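Local structure of glycoside hydrolase family 61 (5O2X) at residues I7-G11 against V12-A16; A67-K70 against A71-I75. The protein is a copper-dependent lytic polysaccharide monooxygenase of family AA9 that probably cleaves cellulose or related polysaccharides oxidatively. One frame throughout, in Å; residues are numbered along the deposited sequence.

Contact 1: residues I7-G11 against V12-A16. With MAN (alpha-D-mannopyranose), chain N; MAN (alpha-D-mannopyranose), chain P; MAN (alpha-D-mannopyranose), chain O; MAN (alpha-D-mannopyranose), chain R.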
loop_
_atom_site.group_PDB
_atom_site.type_symbol
_atom_site.label_atom_id
_atom_site.label_comp_id
_atom_site.label_asym_id
_atom_site.label_seq_id
_atom_site.Cartn_x
_atom_site.Cartn_y
_atom_site.Cartn_z
ATOM N N ILE A 7 -5.378 9.854 -3.238
ATOM C CA ILE A 7 -3.911 10.014 -3.117
ATOM C C ILE A 7 -3.560 11.403 -3.624
ATOM O O ILE A 7 -4.269 11.949 -4.476
ATOM C CB ILE A 7 -3.125 8.895 -3.827
ATOM C CG1 ILE A 7 -3.271 8.932 -5.342
ATOM C CG2 ILE A 7 -3.530 7.539 -3.261
ATOM C CD1 ILE A 7 -2.418 7.908 -6.071
ATOM N N VAL A 8 -2.497 11.974 -3.068
ATOM C CA VAL A 8 -2.093 13.346 -3.429
ATOM C C VAL A 8 -0.629 13.295 -3.807
ATOM O O VAL A 8 0.223 12.956 -2.971
ATOM C CB VAL A 8 -2.362 14.337 -2.316
ATOM C CG1 VAL A 8 -2.038 15.744 -2.756
ATOM C CG2 VAL A 8 -3.812 14.234 -1.811
ATOM N N ILE A 9 -0.341 13.597 -5.069
ATOM C CA ILE A 9 1.008 13.391 -5.643
ATOM C C ILE A 9 1.595 14.770 -5.892
ATOM O O ILE A 9 1.100 15.508 -6.776
ATOM C CB ILE A 9 0.934 12.582 -6.945
ATOM C CG1 ILE A 9 0.153 11.272 -6.729
ATOM C CG2 ILE A 9 2.352 12.363 -7.489
ATOM C CD1 ILE A 9 0.090 10.365 -7.924
ATOM N N ASN A 10 2.560 15.173 -5.083
ATOM C CA ASN A 10 3.056 16.572 -5.197
ATOM C C ASN A 10 1.981 17.578 -5.285
ATOM O O ASN A 10 2.020 18.489 -6.112
ATOM C CB ASN A 10 3.955 16.823 -6.380
ATOM C CG ASN A 10 5.191 16.073 -6.314
ATOM O OD1 ASN A 10 5.510 15.376 -5.347
ATOM N ND2 ASN A 10 5.966 16.250 -7.357
ATOM N N GLY A 11 0.991 17.427 -4.411
ATOM C CA GLY A 11 -0.073 18.386 -4.364
ATOM C C GLY A 11 -1.275 18.181 -5.277
ATOM O O GLY A 11 -2.248 18.944 -5.229
ATOM N N VAL A 12 -1.207 17.151 -6.133
ATOM C CA VAL A 12 -2.259 16.872 -7.108
ATOM C C VAL A 12 -3.103 15.707 -6.585
ATOM O O VAL A 12 -2.602 14.594 -6.414
ATOM C CB VAL A 12 -1.660 16.554 -8.482
ATOM C CG1 VAL A 12 -2.747 16.171 -9.464
ATOM C CG2 VAL A 12 -0.815 17.686 -9.011
ATOM N N TRP A 13 -4.361 15.992 -6.322
ATOM C CA TRP A 13 -5.298 15.051 -5.745
ATOM C C TRP A 13 -5.915 14.162 -6.854
ATOM O O TRP A 13 -6.401 14.686 -7.859
ATOM C CB TRP A 13 -6.423 15.862 -5.081
ATOM C CG TRP A 13 -7.437 15.141 -4.232
ATOM C CD1 TRP A 13 -7.467 15.123 -2.884
ATOM C CD2 TRP A 13 -8.635 14.483 -4.663
ATOM N NE1 TRP A 13 -8.592 14.477 -2.444
ATOM C CE2 TRP A 13 -9.361 14.116 -3.503
ATOM C CE3 TRP A 13 -9.217 14.241 -5.908
ATOM C CZ2 TRP A 13 -10.627 13.462 -3.578
ATOM C CZ3 TRP A 13 -10.485 13.635 -5.950
ATOM C CH2 TRP A 13 -11.134 13.275 -4.819
ATOM N N TYR A 14 -5.937 12.869 -6.578
ATOM C CA TYR A 14 -6.629 11.869 -7.400
ATOM C C TYR A 14 -7.642 11.132 -6.555
ATOM O O TYR A 14 -7.315 10.636 -5.470
ATOM C CB TYR A 14 -5.663 10.820 -7.970
ATOM C CG TYR A 14 -4.688 11.365 -8.981
ATOM C CD1 TYR A 14 -3.538 12.012 -8.585
ATOM C CD2 TYR A 14 -4.934 11.212 -10.343
ATOM C CE1 TYR A 14 -2.630 12.514 -9.534
ATOM C CE2 TYR A 14 -4.067 11.717 -11.287
ATOM C CZ TYR A 14 -2.907 12.369 -10.878
ATOM O OH TYR A 14 -2.051 12.854 -11.835
ATOM N N GLN A 15 -8.841 10.968 -7.102
ATOM C CA GLN A 15 -9.849 10.138 -6.476
ATOM C C GLN A 15 -9.369 8.689 -6.466
ATOM O O GLN A 15 -8.979 8.150 -7.498
ATOM C CB GLN A 15 -11.139 10.257 -7.264
ATOM C CG GLN A 15 -12.357 9.590 -6.631
ATOM C CD GLN A 15 -13.627 9.815 -7.453
ATOM O OE1 GLN A 15 -13.587 10.030 -8.655
ATOM N NE2 GLN A 15 -14.758 9.716 -6.785
ATOM N N ALA A 16 -9.430 8.040 -5.314
ATOM C CA ALA A 16 -9.099 6.628 -5.251
ATOM C C ALA A 16 -10.339 5.767 -5.543
ATOM O O ALA A 16 -11.443 6.288 -5.679
ATOM C CB ALA A 16 -8.526 6.285 -3.869
HETATM C C1 MAN N . 2.189 17.923 0.477
HETATM C C2 MAN N . 1.849 17.463 -0.931
HETATM C C3 MAN N . 1.704 15.923 -0.960
HETATM C C4 MAN N . 2.969 15.296 -0.418
HETATM C C5 MAN N . 3.201 15.825 0.993
HETATM C C6 MAN N . 4.477 15.324 1.604
HETATM O O2 MAN N . 2.850 17.852 -1.850
HETATM O O3 MAN N . 1.421 15.508 -2.292
HETATM O O4 MAN N . 2.816 13.884 -0.413
HETATM O O5 MAN N . 3.309 17.236 0.997
HETATM O O6 MAN N . 5.597 15.558 0.711
HETATM C C1 MAN P . -9.634 19.216 -6.741
HETATM C C2 MAN P . -9.154 20.065 -5.589
HETATM C C3 MAN P . -8.989 19.086 -4.419
HETATM C C4 MAN P . -10.231 18.257 -4.159
HETATM C C5 MAN P . -10.669 17.547 -5.402
HETATM C C6 MAN P . -11.969 16.786 -5.196
HETATM O O2 MAN P . -10.142 21.084 -5.379
HETATM O O3 MAN P . -8.761 19.845 -3.264
HETATM O O4 MAN P . -10.133 17.372 -3.068
HETATM O O5 MAN P . -10.831 18.548 -6.388
HETATM O O6 MAN P . -12.497 16.457 -6.490
HETATM C C1 MAN O . -0.868 23.375 -6.284
HETATM C C2 MAN O . -0.310 22.527 -7.409
HETATM C C3 MAN O . 0.756 21.595 -6.817
HETATM C C4 MAN O . 1.840 22.391 -6.070
HETATM C C5 MAN O . 1.226 23.343 -5.048
HETATM C C6 MAN O . 2.227 24.293 -4.411
HETATM O O2 MAN O . 0.245 23.368 -8.438
HETATM O O3 MAN O . 1.308 20.776 -7.828
HETATM O O4 MAN O . 2.703 21.479 -5.367
HETATM O O5 MAN O . 0.198 24.110 -5.694
HETATM O O6 MAN O . 2.521 25.286 -5.383
HETATM C C1 MAN R . -2.566 10.935 -16.256
HETATM C C2 MAN R . -2.780 12.028 -15.244
HETATM C C3 MAN R . -2.879 13.382 -15.898
HETATM C C4 MAN R . -1.704 13.600 -16.859
HETATM C C5 MAN R . -1.538 12.433 -17.827
HETATM C C6 MAN R . -0.270 12.570 -18.656
HETATM O O2 MAN R . -1.653 11.976 -14.342
HETATM O O3 MAN R . -2.919 14.402 -14.911
HETATM O O4 MAN R . -1.930 14.780 -17.619
HETATM O O5 MAN R . -1.456 11.191 -17.107
HETATM O O6 MAN R . -0.159 11.516 -19.590
#
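The carbonyl oxygen of Val12 is held twice from the preceding strand: Ile9 N bonds to Val12 O at 2.8 Å, and Val8 CA brings a CA-H...O contact to the same oxygen at 3.3 Å. These residues belong to a two-residue beta hairpin whose strands, 3-9 and 12-15, are joined by a type I' turn from Ile9 to Val12. The return bond from Val12 N reaches Ile9 O from well above the carbonyl plane, whereas Tyr14 N meets Ile7 O almost straight (2.8 Å, 169° at the hydrogen). At Gly11 a side chain would jam against the preceding carbonyl and run into mannose O. Trp13 CG stands opposite its backbone N (chi1 -171°), which turns the indole toward Val8 CG2, 3.9 Å from Trp13 CD1, and under mannose P, whose O4 lies over one ring face, 3.3 Å from Trp13 NE1. Replacing Trp13 with an alanine would probably deprive this sugar of its aromatic platform and Val8 CG2 of one of its apolar contacts. On the face of Ile7, Ile9 and Tyr14, the tyrosine CE1 packs against Ile9 CD1 (3.8 Å), and the phenol's far end reaches mannose R, with Tyr14 OH 2.7 Å from the sugar's O2.

Contact 2: residues A67-K70 against A71-I75. With MAN (alpha-D-mannopyranose), chain R; MAN (alpha-D-mannopyranose), chain N.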
loop_
_atom_site.group_PDB
_atom_site.type_symbol
_atom_site.label_atom_id
_atom_site.label_comp_id
_atom_site.label_asym_id
_atom_site.label_seq_id
_atom_site.Cartn_x
_atom_site.Cartn_y
_atom_site.Cartn_z
ATOM N N ALA A 67 -1.923 7.538 -12.816
ATOM C CA ALA A 67 -1.380 8.831 -12.477
ATOM C C ALA A 67 0.041 8.952 -12.994
ATOM O O ALA A 67 0.881 8.104 -12.703
ATOM C CB ALA A 67 -1.355 9.044 -10.960
ATOM N N SER A 68 0.333 10.015 -13.725
ATOM C CA SER A 68 1.690 10.214 -14.252
ATOM C C SER A 68 2.494 10.979 -13.200
ATOM O O SER A 68 2.086 12.043 -12.811
ATOM C CB SER A 68 1.596 10.923 -15.616
ATOM O OG SER A 68 1.034 10.082 -16.607
ATOM N N VAL A 69 3.661 10.438 -12.806
ATOM C CA VAL A 69 4.518 10.987 -11.794
ATOM C C VAL A 69 5.958 10.991 -12.259
ATOM O O VAL A 69 6.351 10.295 -13.220
ATOM C CB VAL A 69 4.442 10.175 -10.535
ATOM C CG1 VAL A 69 3.005 9.949 -10.168
ATOM C CG2 VAL A 69 5.136 8.860 -10.682
ATOM N N LYS A 70 6.734 11.828 -11.581
ATOM C CA LYS A 70 8.173 11.894 -11.806
ATOM C C LYS A 70 8.886 11.152 -10.696
ATOM O O LYS A 70 8.511 11.254 -9.515
ATOM C CB LYS A 70 8.646 13.333 -11.840
ATOM C CG LYS A 70 8.101 14.125 -13.069
ATOM C CD LYS A 70 8.518 15.603 -13.096
ATOM C CE LYS A 70 8.400 16.259 -14.461
ATOM N NZ LYS A 70 9.408 17.342 -14.564
ATOM N N ALA A 71 9.928 10.414 -11.035
ATOM C CA ALA A 71 10.768 9.833 -10.040
ATOM C C ALA A 71 11.207 10.933 -9.069
ATOM O O ALA A 71 11.538 12.034 -9.479
ATOM C CB ALA A 71 11.971 9.180 -10.692
ATOM N N GLY A 72 11.129 10.637 -7.768
ATOM C CA GLY A 72 11.405 11.599 -6.718
ATOM C C GLY A 72 10.151 12.235 -6.114
ATOM O O GLY A 72 10.236 12.809 -5.055
ATOM N N ASP A 73 9.014 12.116 -6.793
ATOM C CA ASP A 73 7.767 12.685 -6.275
ATOM C C ASP A 73 7.323 11.938 -5.017
ATOM O O ASP A 73 7.610 10.742 -4.850
ATOM C CB ASP A 73 6.624 12.546 -7.341
ATOM C CG ASP A 73 6.743 13.464 -8.527
ATOM O OD1 ASP A 73 7.629 14.344 -8.499
ATOM O OD2 ASP A 73 5.889 13.322 -9.475
ATOM N N THR A 74 6.620 12.659 -4.138
ATOM C CA THR A 74 6.042 12.007 -2.988
ATOM C C THR A 74 4.535 11.845 -3.200
ATOM O O THR A 74 3.867 12.632 -3.855
ATOM C CB THR A 74 6.307 12.655 -1.650
ATOM O OG1 THR A 74 5.535 13.811 -1.512
ATOM C CG2 THR A 74 7.770 12.780 -1.355
ATOM N N ILE A 75 4.041 10.739 -2.659
ATOM C CA ILE A 75 2.624 10.366 -2.767
ATOM C C ILE A 75 2.088 10.210 -1.348
ATOM O O ILE A 75 2.634 9.457 -0.539
ATOM C CB ILE A 75 2.468 9.051 -3.547
ATOM C CG1 ILE A 75 3.050 9.222 -4.963
ATOM C CG2 ILE A 75 0.981 8.652 -3.582
ATOM C CD1 ILE A 75 2.916 8.014 -5.844
HETATM C C1 MAN R . -2.566 10.935 -16.256
HETATM C C2 MAN R . -2.780 12.028 -15.244
HETATM C C3 MAN R . -2.879 13.382 -15.898
HETATM C C4 MAN R . -1.704 13.600 -16.859
HETATM C C5 MAN R . -1.538 12.433 -17.827
HETATM C C6 MAN R . -0.270 12.570 -18.656
HETATM O O2 MAN R . -1.653 11.976 -14.342
HETATM O O3 MAN R . -2.919 14.402 -14.911
HETATM O O4 MAN R . -1.930 14.780 -17.619
HETATM O O5 MAN R . -1.456 11.191 -17.107
HETATM O O6 MAN R . -0.159 11.516 -19.590
HETATM C C1 MAN N . 2.189 17.923 0.477
HETATM C C2 MAN N . 1.849 17.463 -0.931
HETATM C C3 MAN N . 1.704 15.923 -0.960
HETATM C C4 MAN N . 2.969 15.296 -0.418
HETATM C C5 MAN N . 3.201 15.825 0.993
HETATM C C6 MAN N . 4.477 15.324 1.604
HETATM O O2 MAN N . 2.850 17.852 -1.850
HETATM O O3 MAN N . 1.421 15.508 -2.292
HETATM O O4 MAN N . 2.816 13.884 -0.413
HETATM O O5 MAN N . 3.309 17.236 0.997
HETATM O O6 MAN N . 5.597 15.558 0.711
#
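Asp73 folds its carboxylate back onto Lys70, and Lys70 N donates to Asp73 OD2 at 2.7 Å with an angle of 167° at the hydrogen. A type II beta turn from Lys70 to Asp73 underlies this, closed by Asp73 N bonding to Lys70 O at 2.9 Å. Both polar groups of the lysine backbone are thus engaged by one aspartate. With Asp73 CG beside its own backbone N (chi1 -72°), the carboxylate swings back over Lys70, whose amide meets OD2 from above the carboxylate plane. The fit there is close: Asp73 CG lies 3.0 Å from Lys70 O, and Asp73 OD2 also rests 3.6 Å from Val69 CB. Gly72, at a positive phi of 99°, takes the turn position where a CB would press on the carbonyl before it.

The Lys70 side chain is much looser. Beyond CG it runs extended into solvent, its NZ 7.0 Å from Asp73 OD1, so the opposite charges do not touch, though a weak long-range attraction is possible. Ser68 and Thr74 also point away from the turn, but both are bonded to glycans. Ser68 grips mannose R through its N, bonded to O2, and its OG, bonded to O5, while Thr74 OG1 lies 2.8 Å from mannose N O6 and 2.9 Å from its O4.

The turn carries the chain from one sheet to another. Strand 67-70 runs parallel to strand 172-183, with Val69 touching Val182 and Lys70 touching Ser183, whereas strand 74-80 lies between strands 139-143 and 3-9; Ile75 packs on Val142 of the first and on Ile7 and Ile9 of the second.

Contact 1 comes first along the chain and closes well before contact 2 opens, yet their centres are only 10 Å apart because strands 3-9 and 74-80 are neighbours in the same mixed sheet. The tip of the hairpin is sewn to the later turn: Asn10 N bonds to Thr74 O (3.1 Å), Asn10 OD1 accepts from Thr74 N, and Asn10 ND2 makes a weak bond to Asp73 OD1. Ile9 packs on Ala67 and Val69, so that the hairpin also touches strand 67-70 of the other sheet. Mannoses N and R each touch both contacts, so the protein's own glycans span the two along this surface, and neither contact contains a copper ligand.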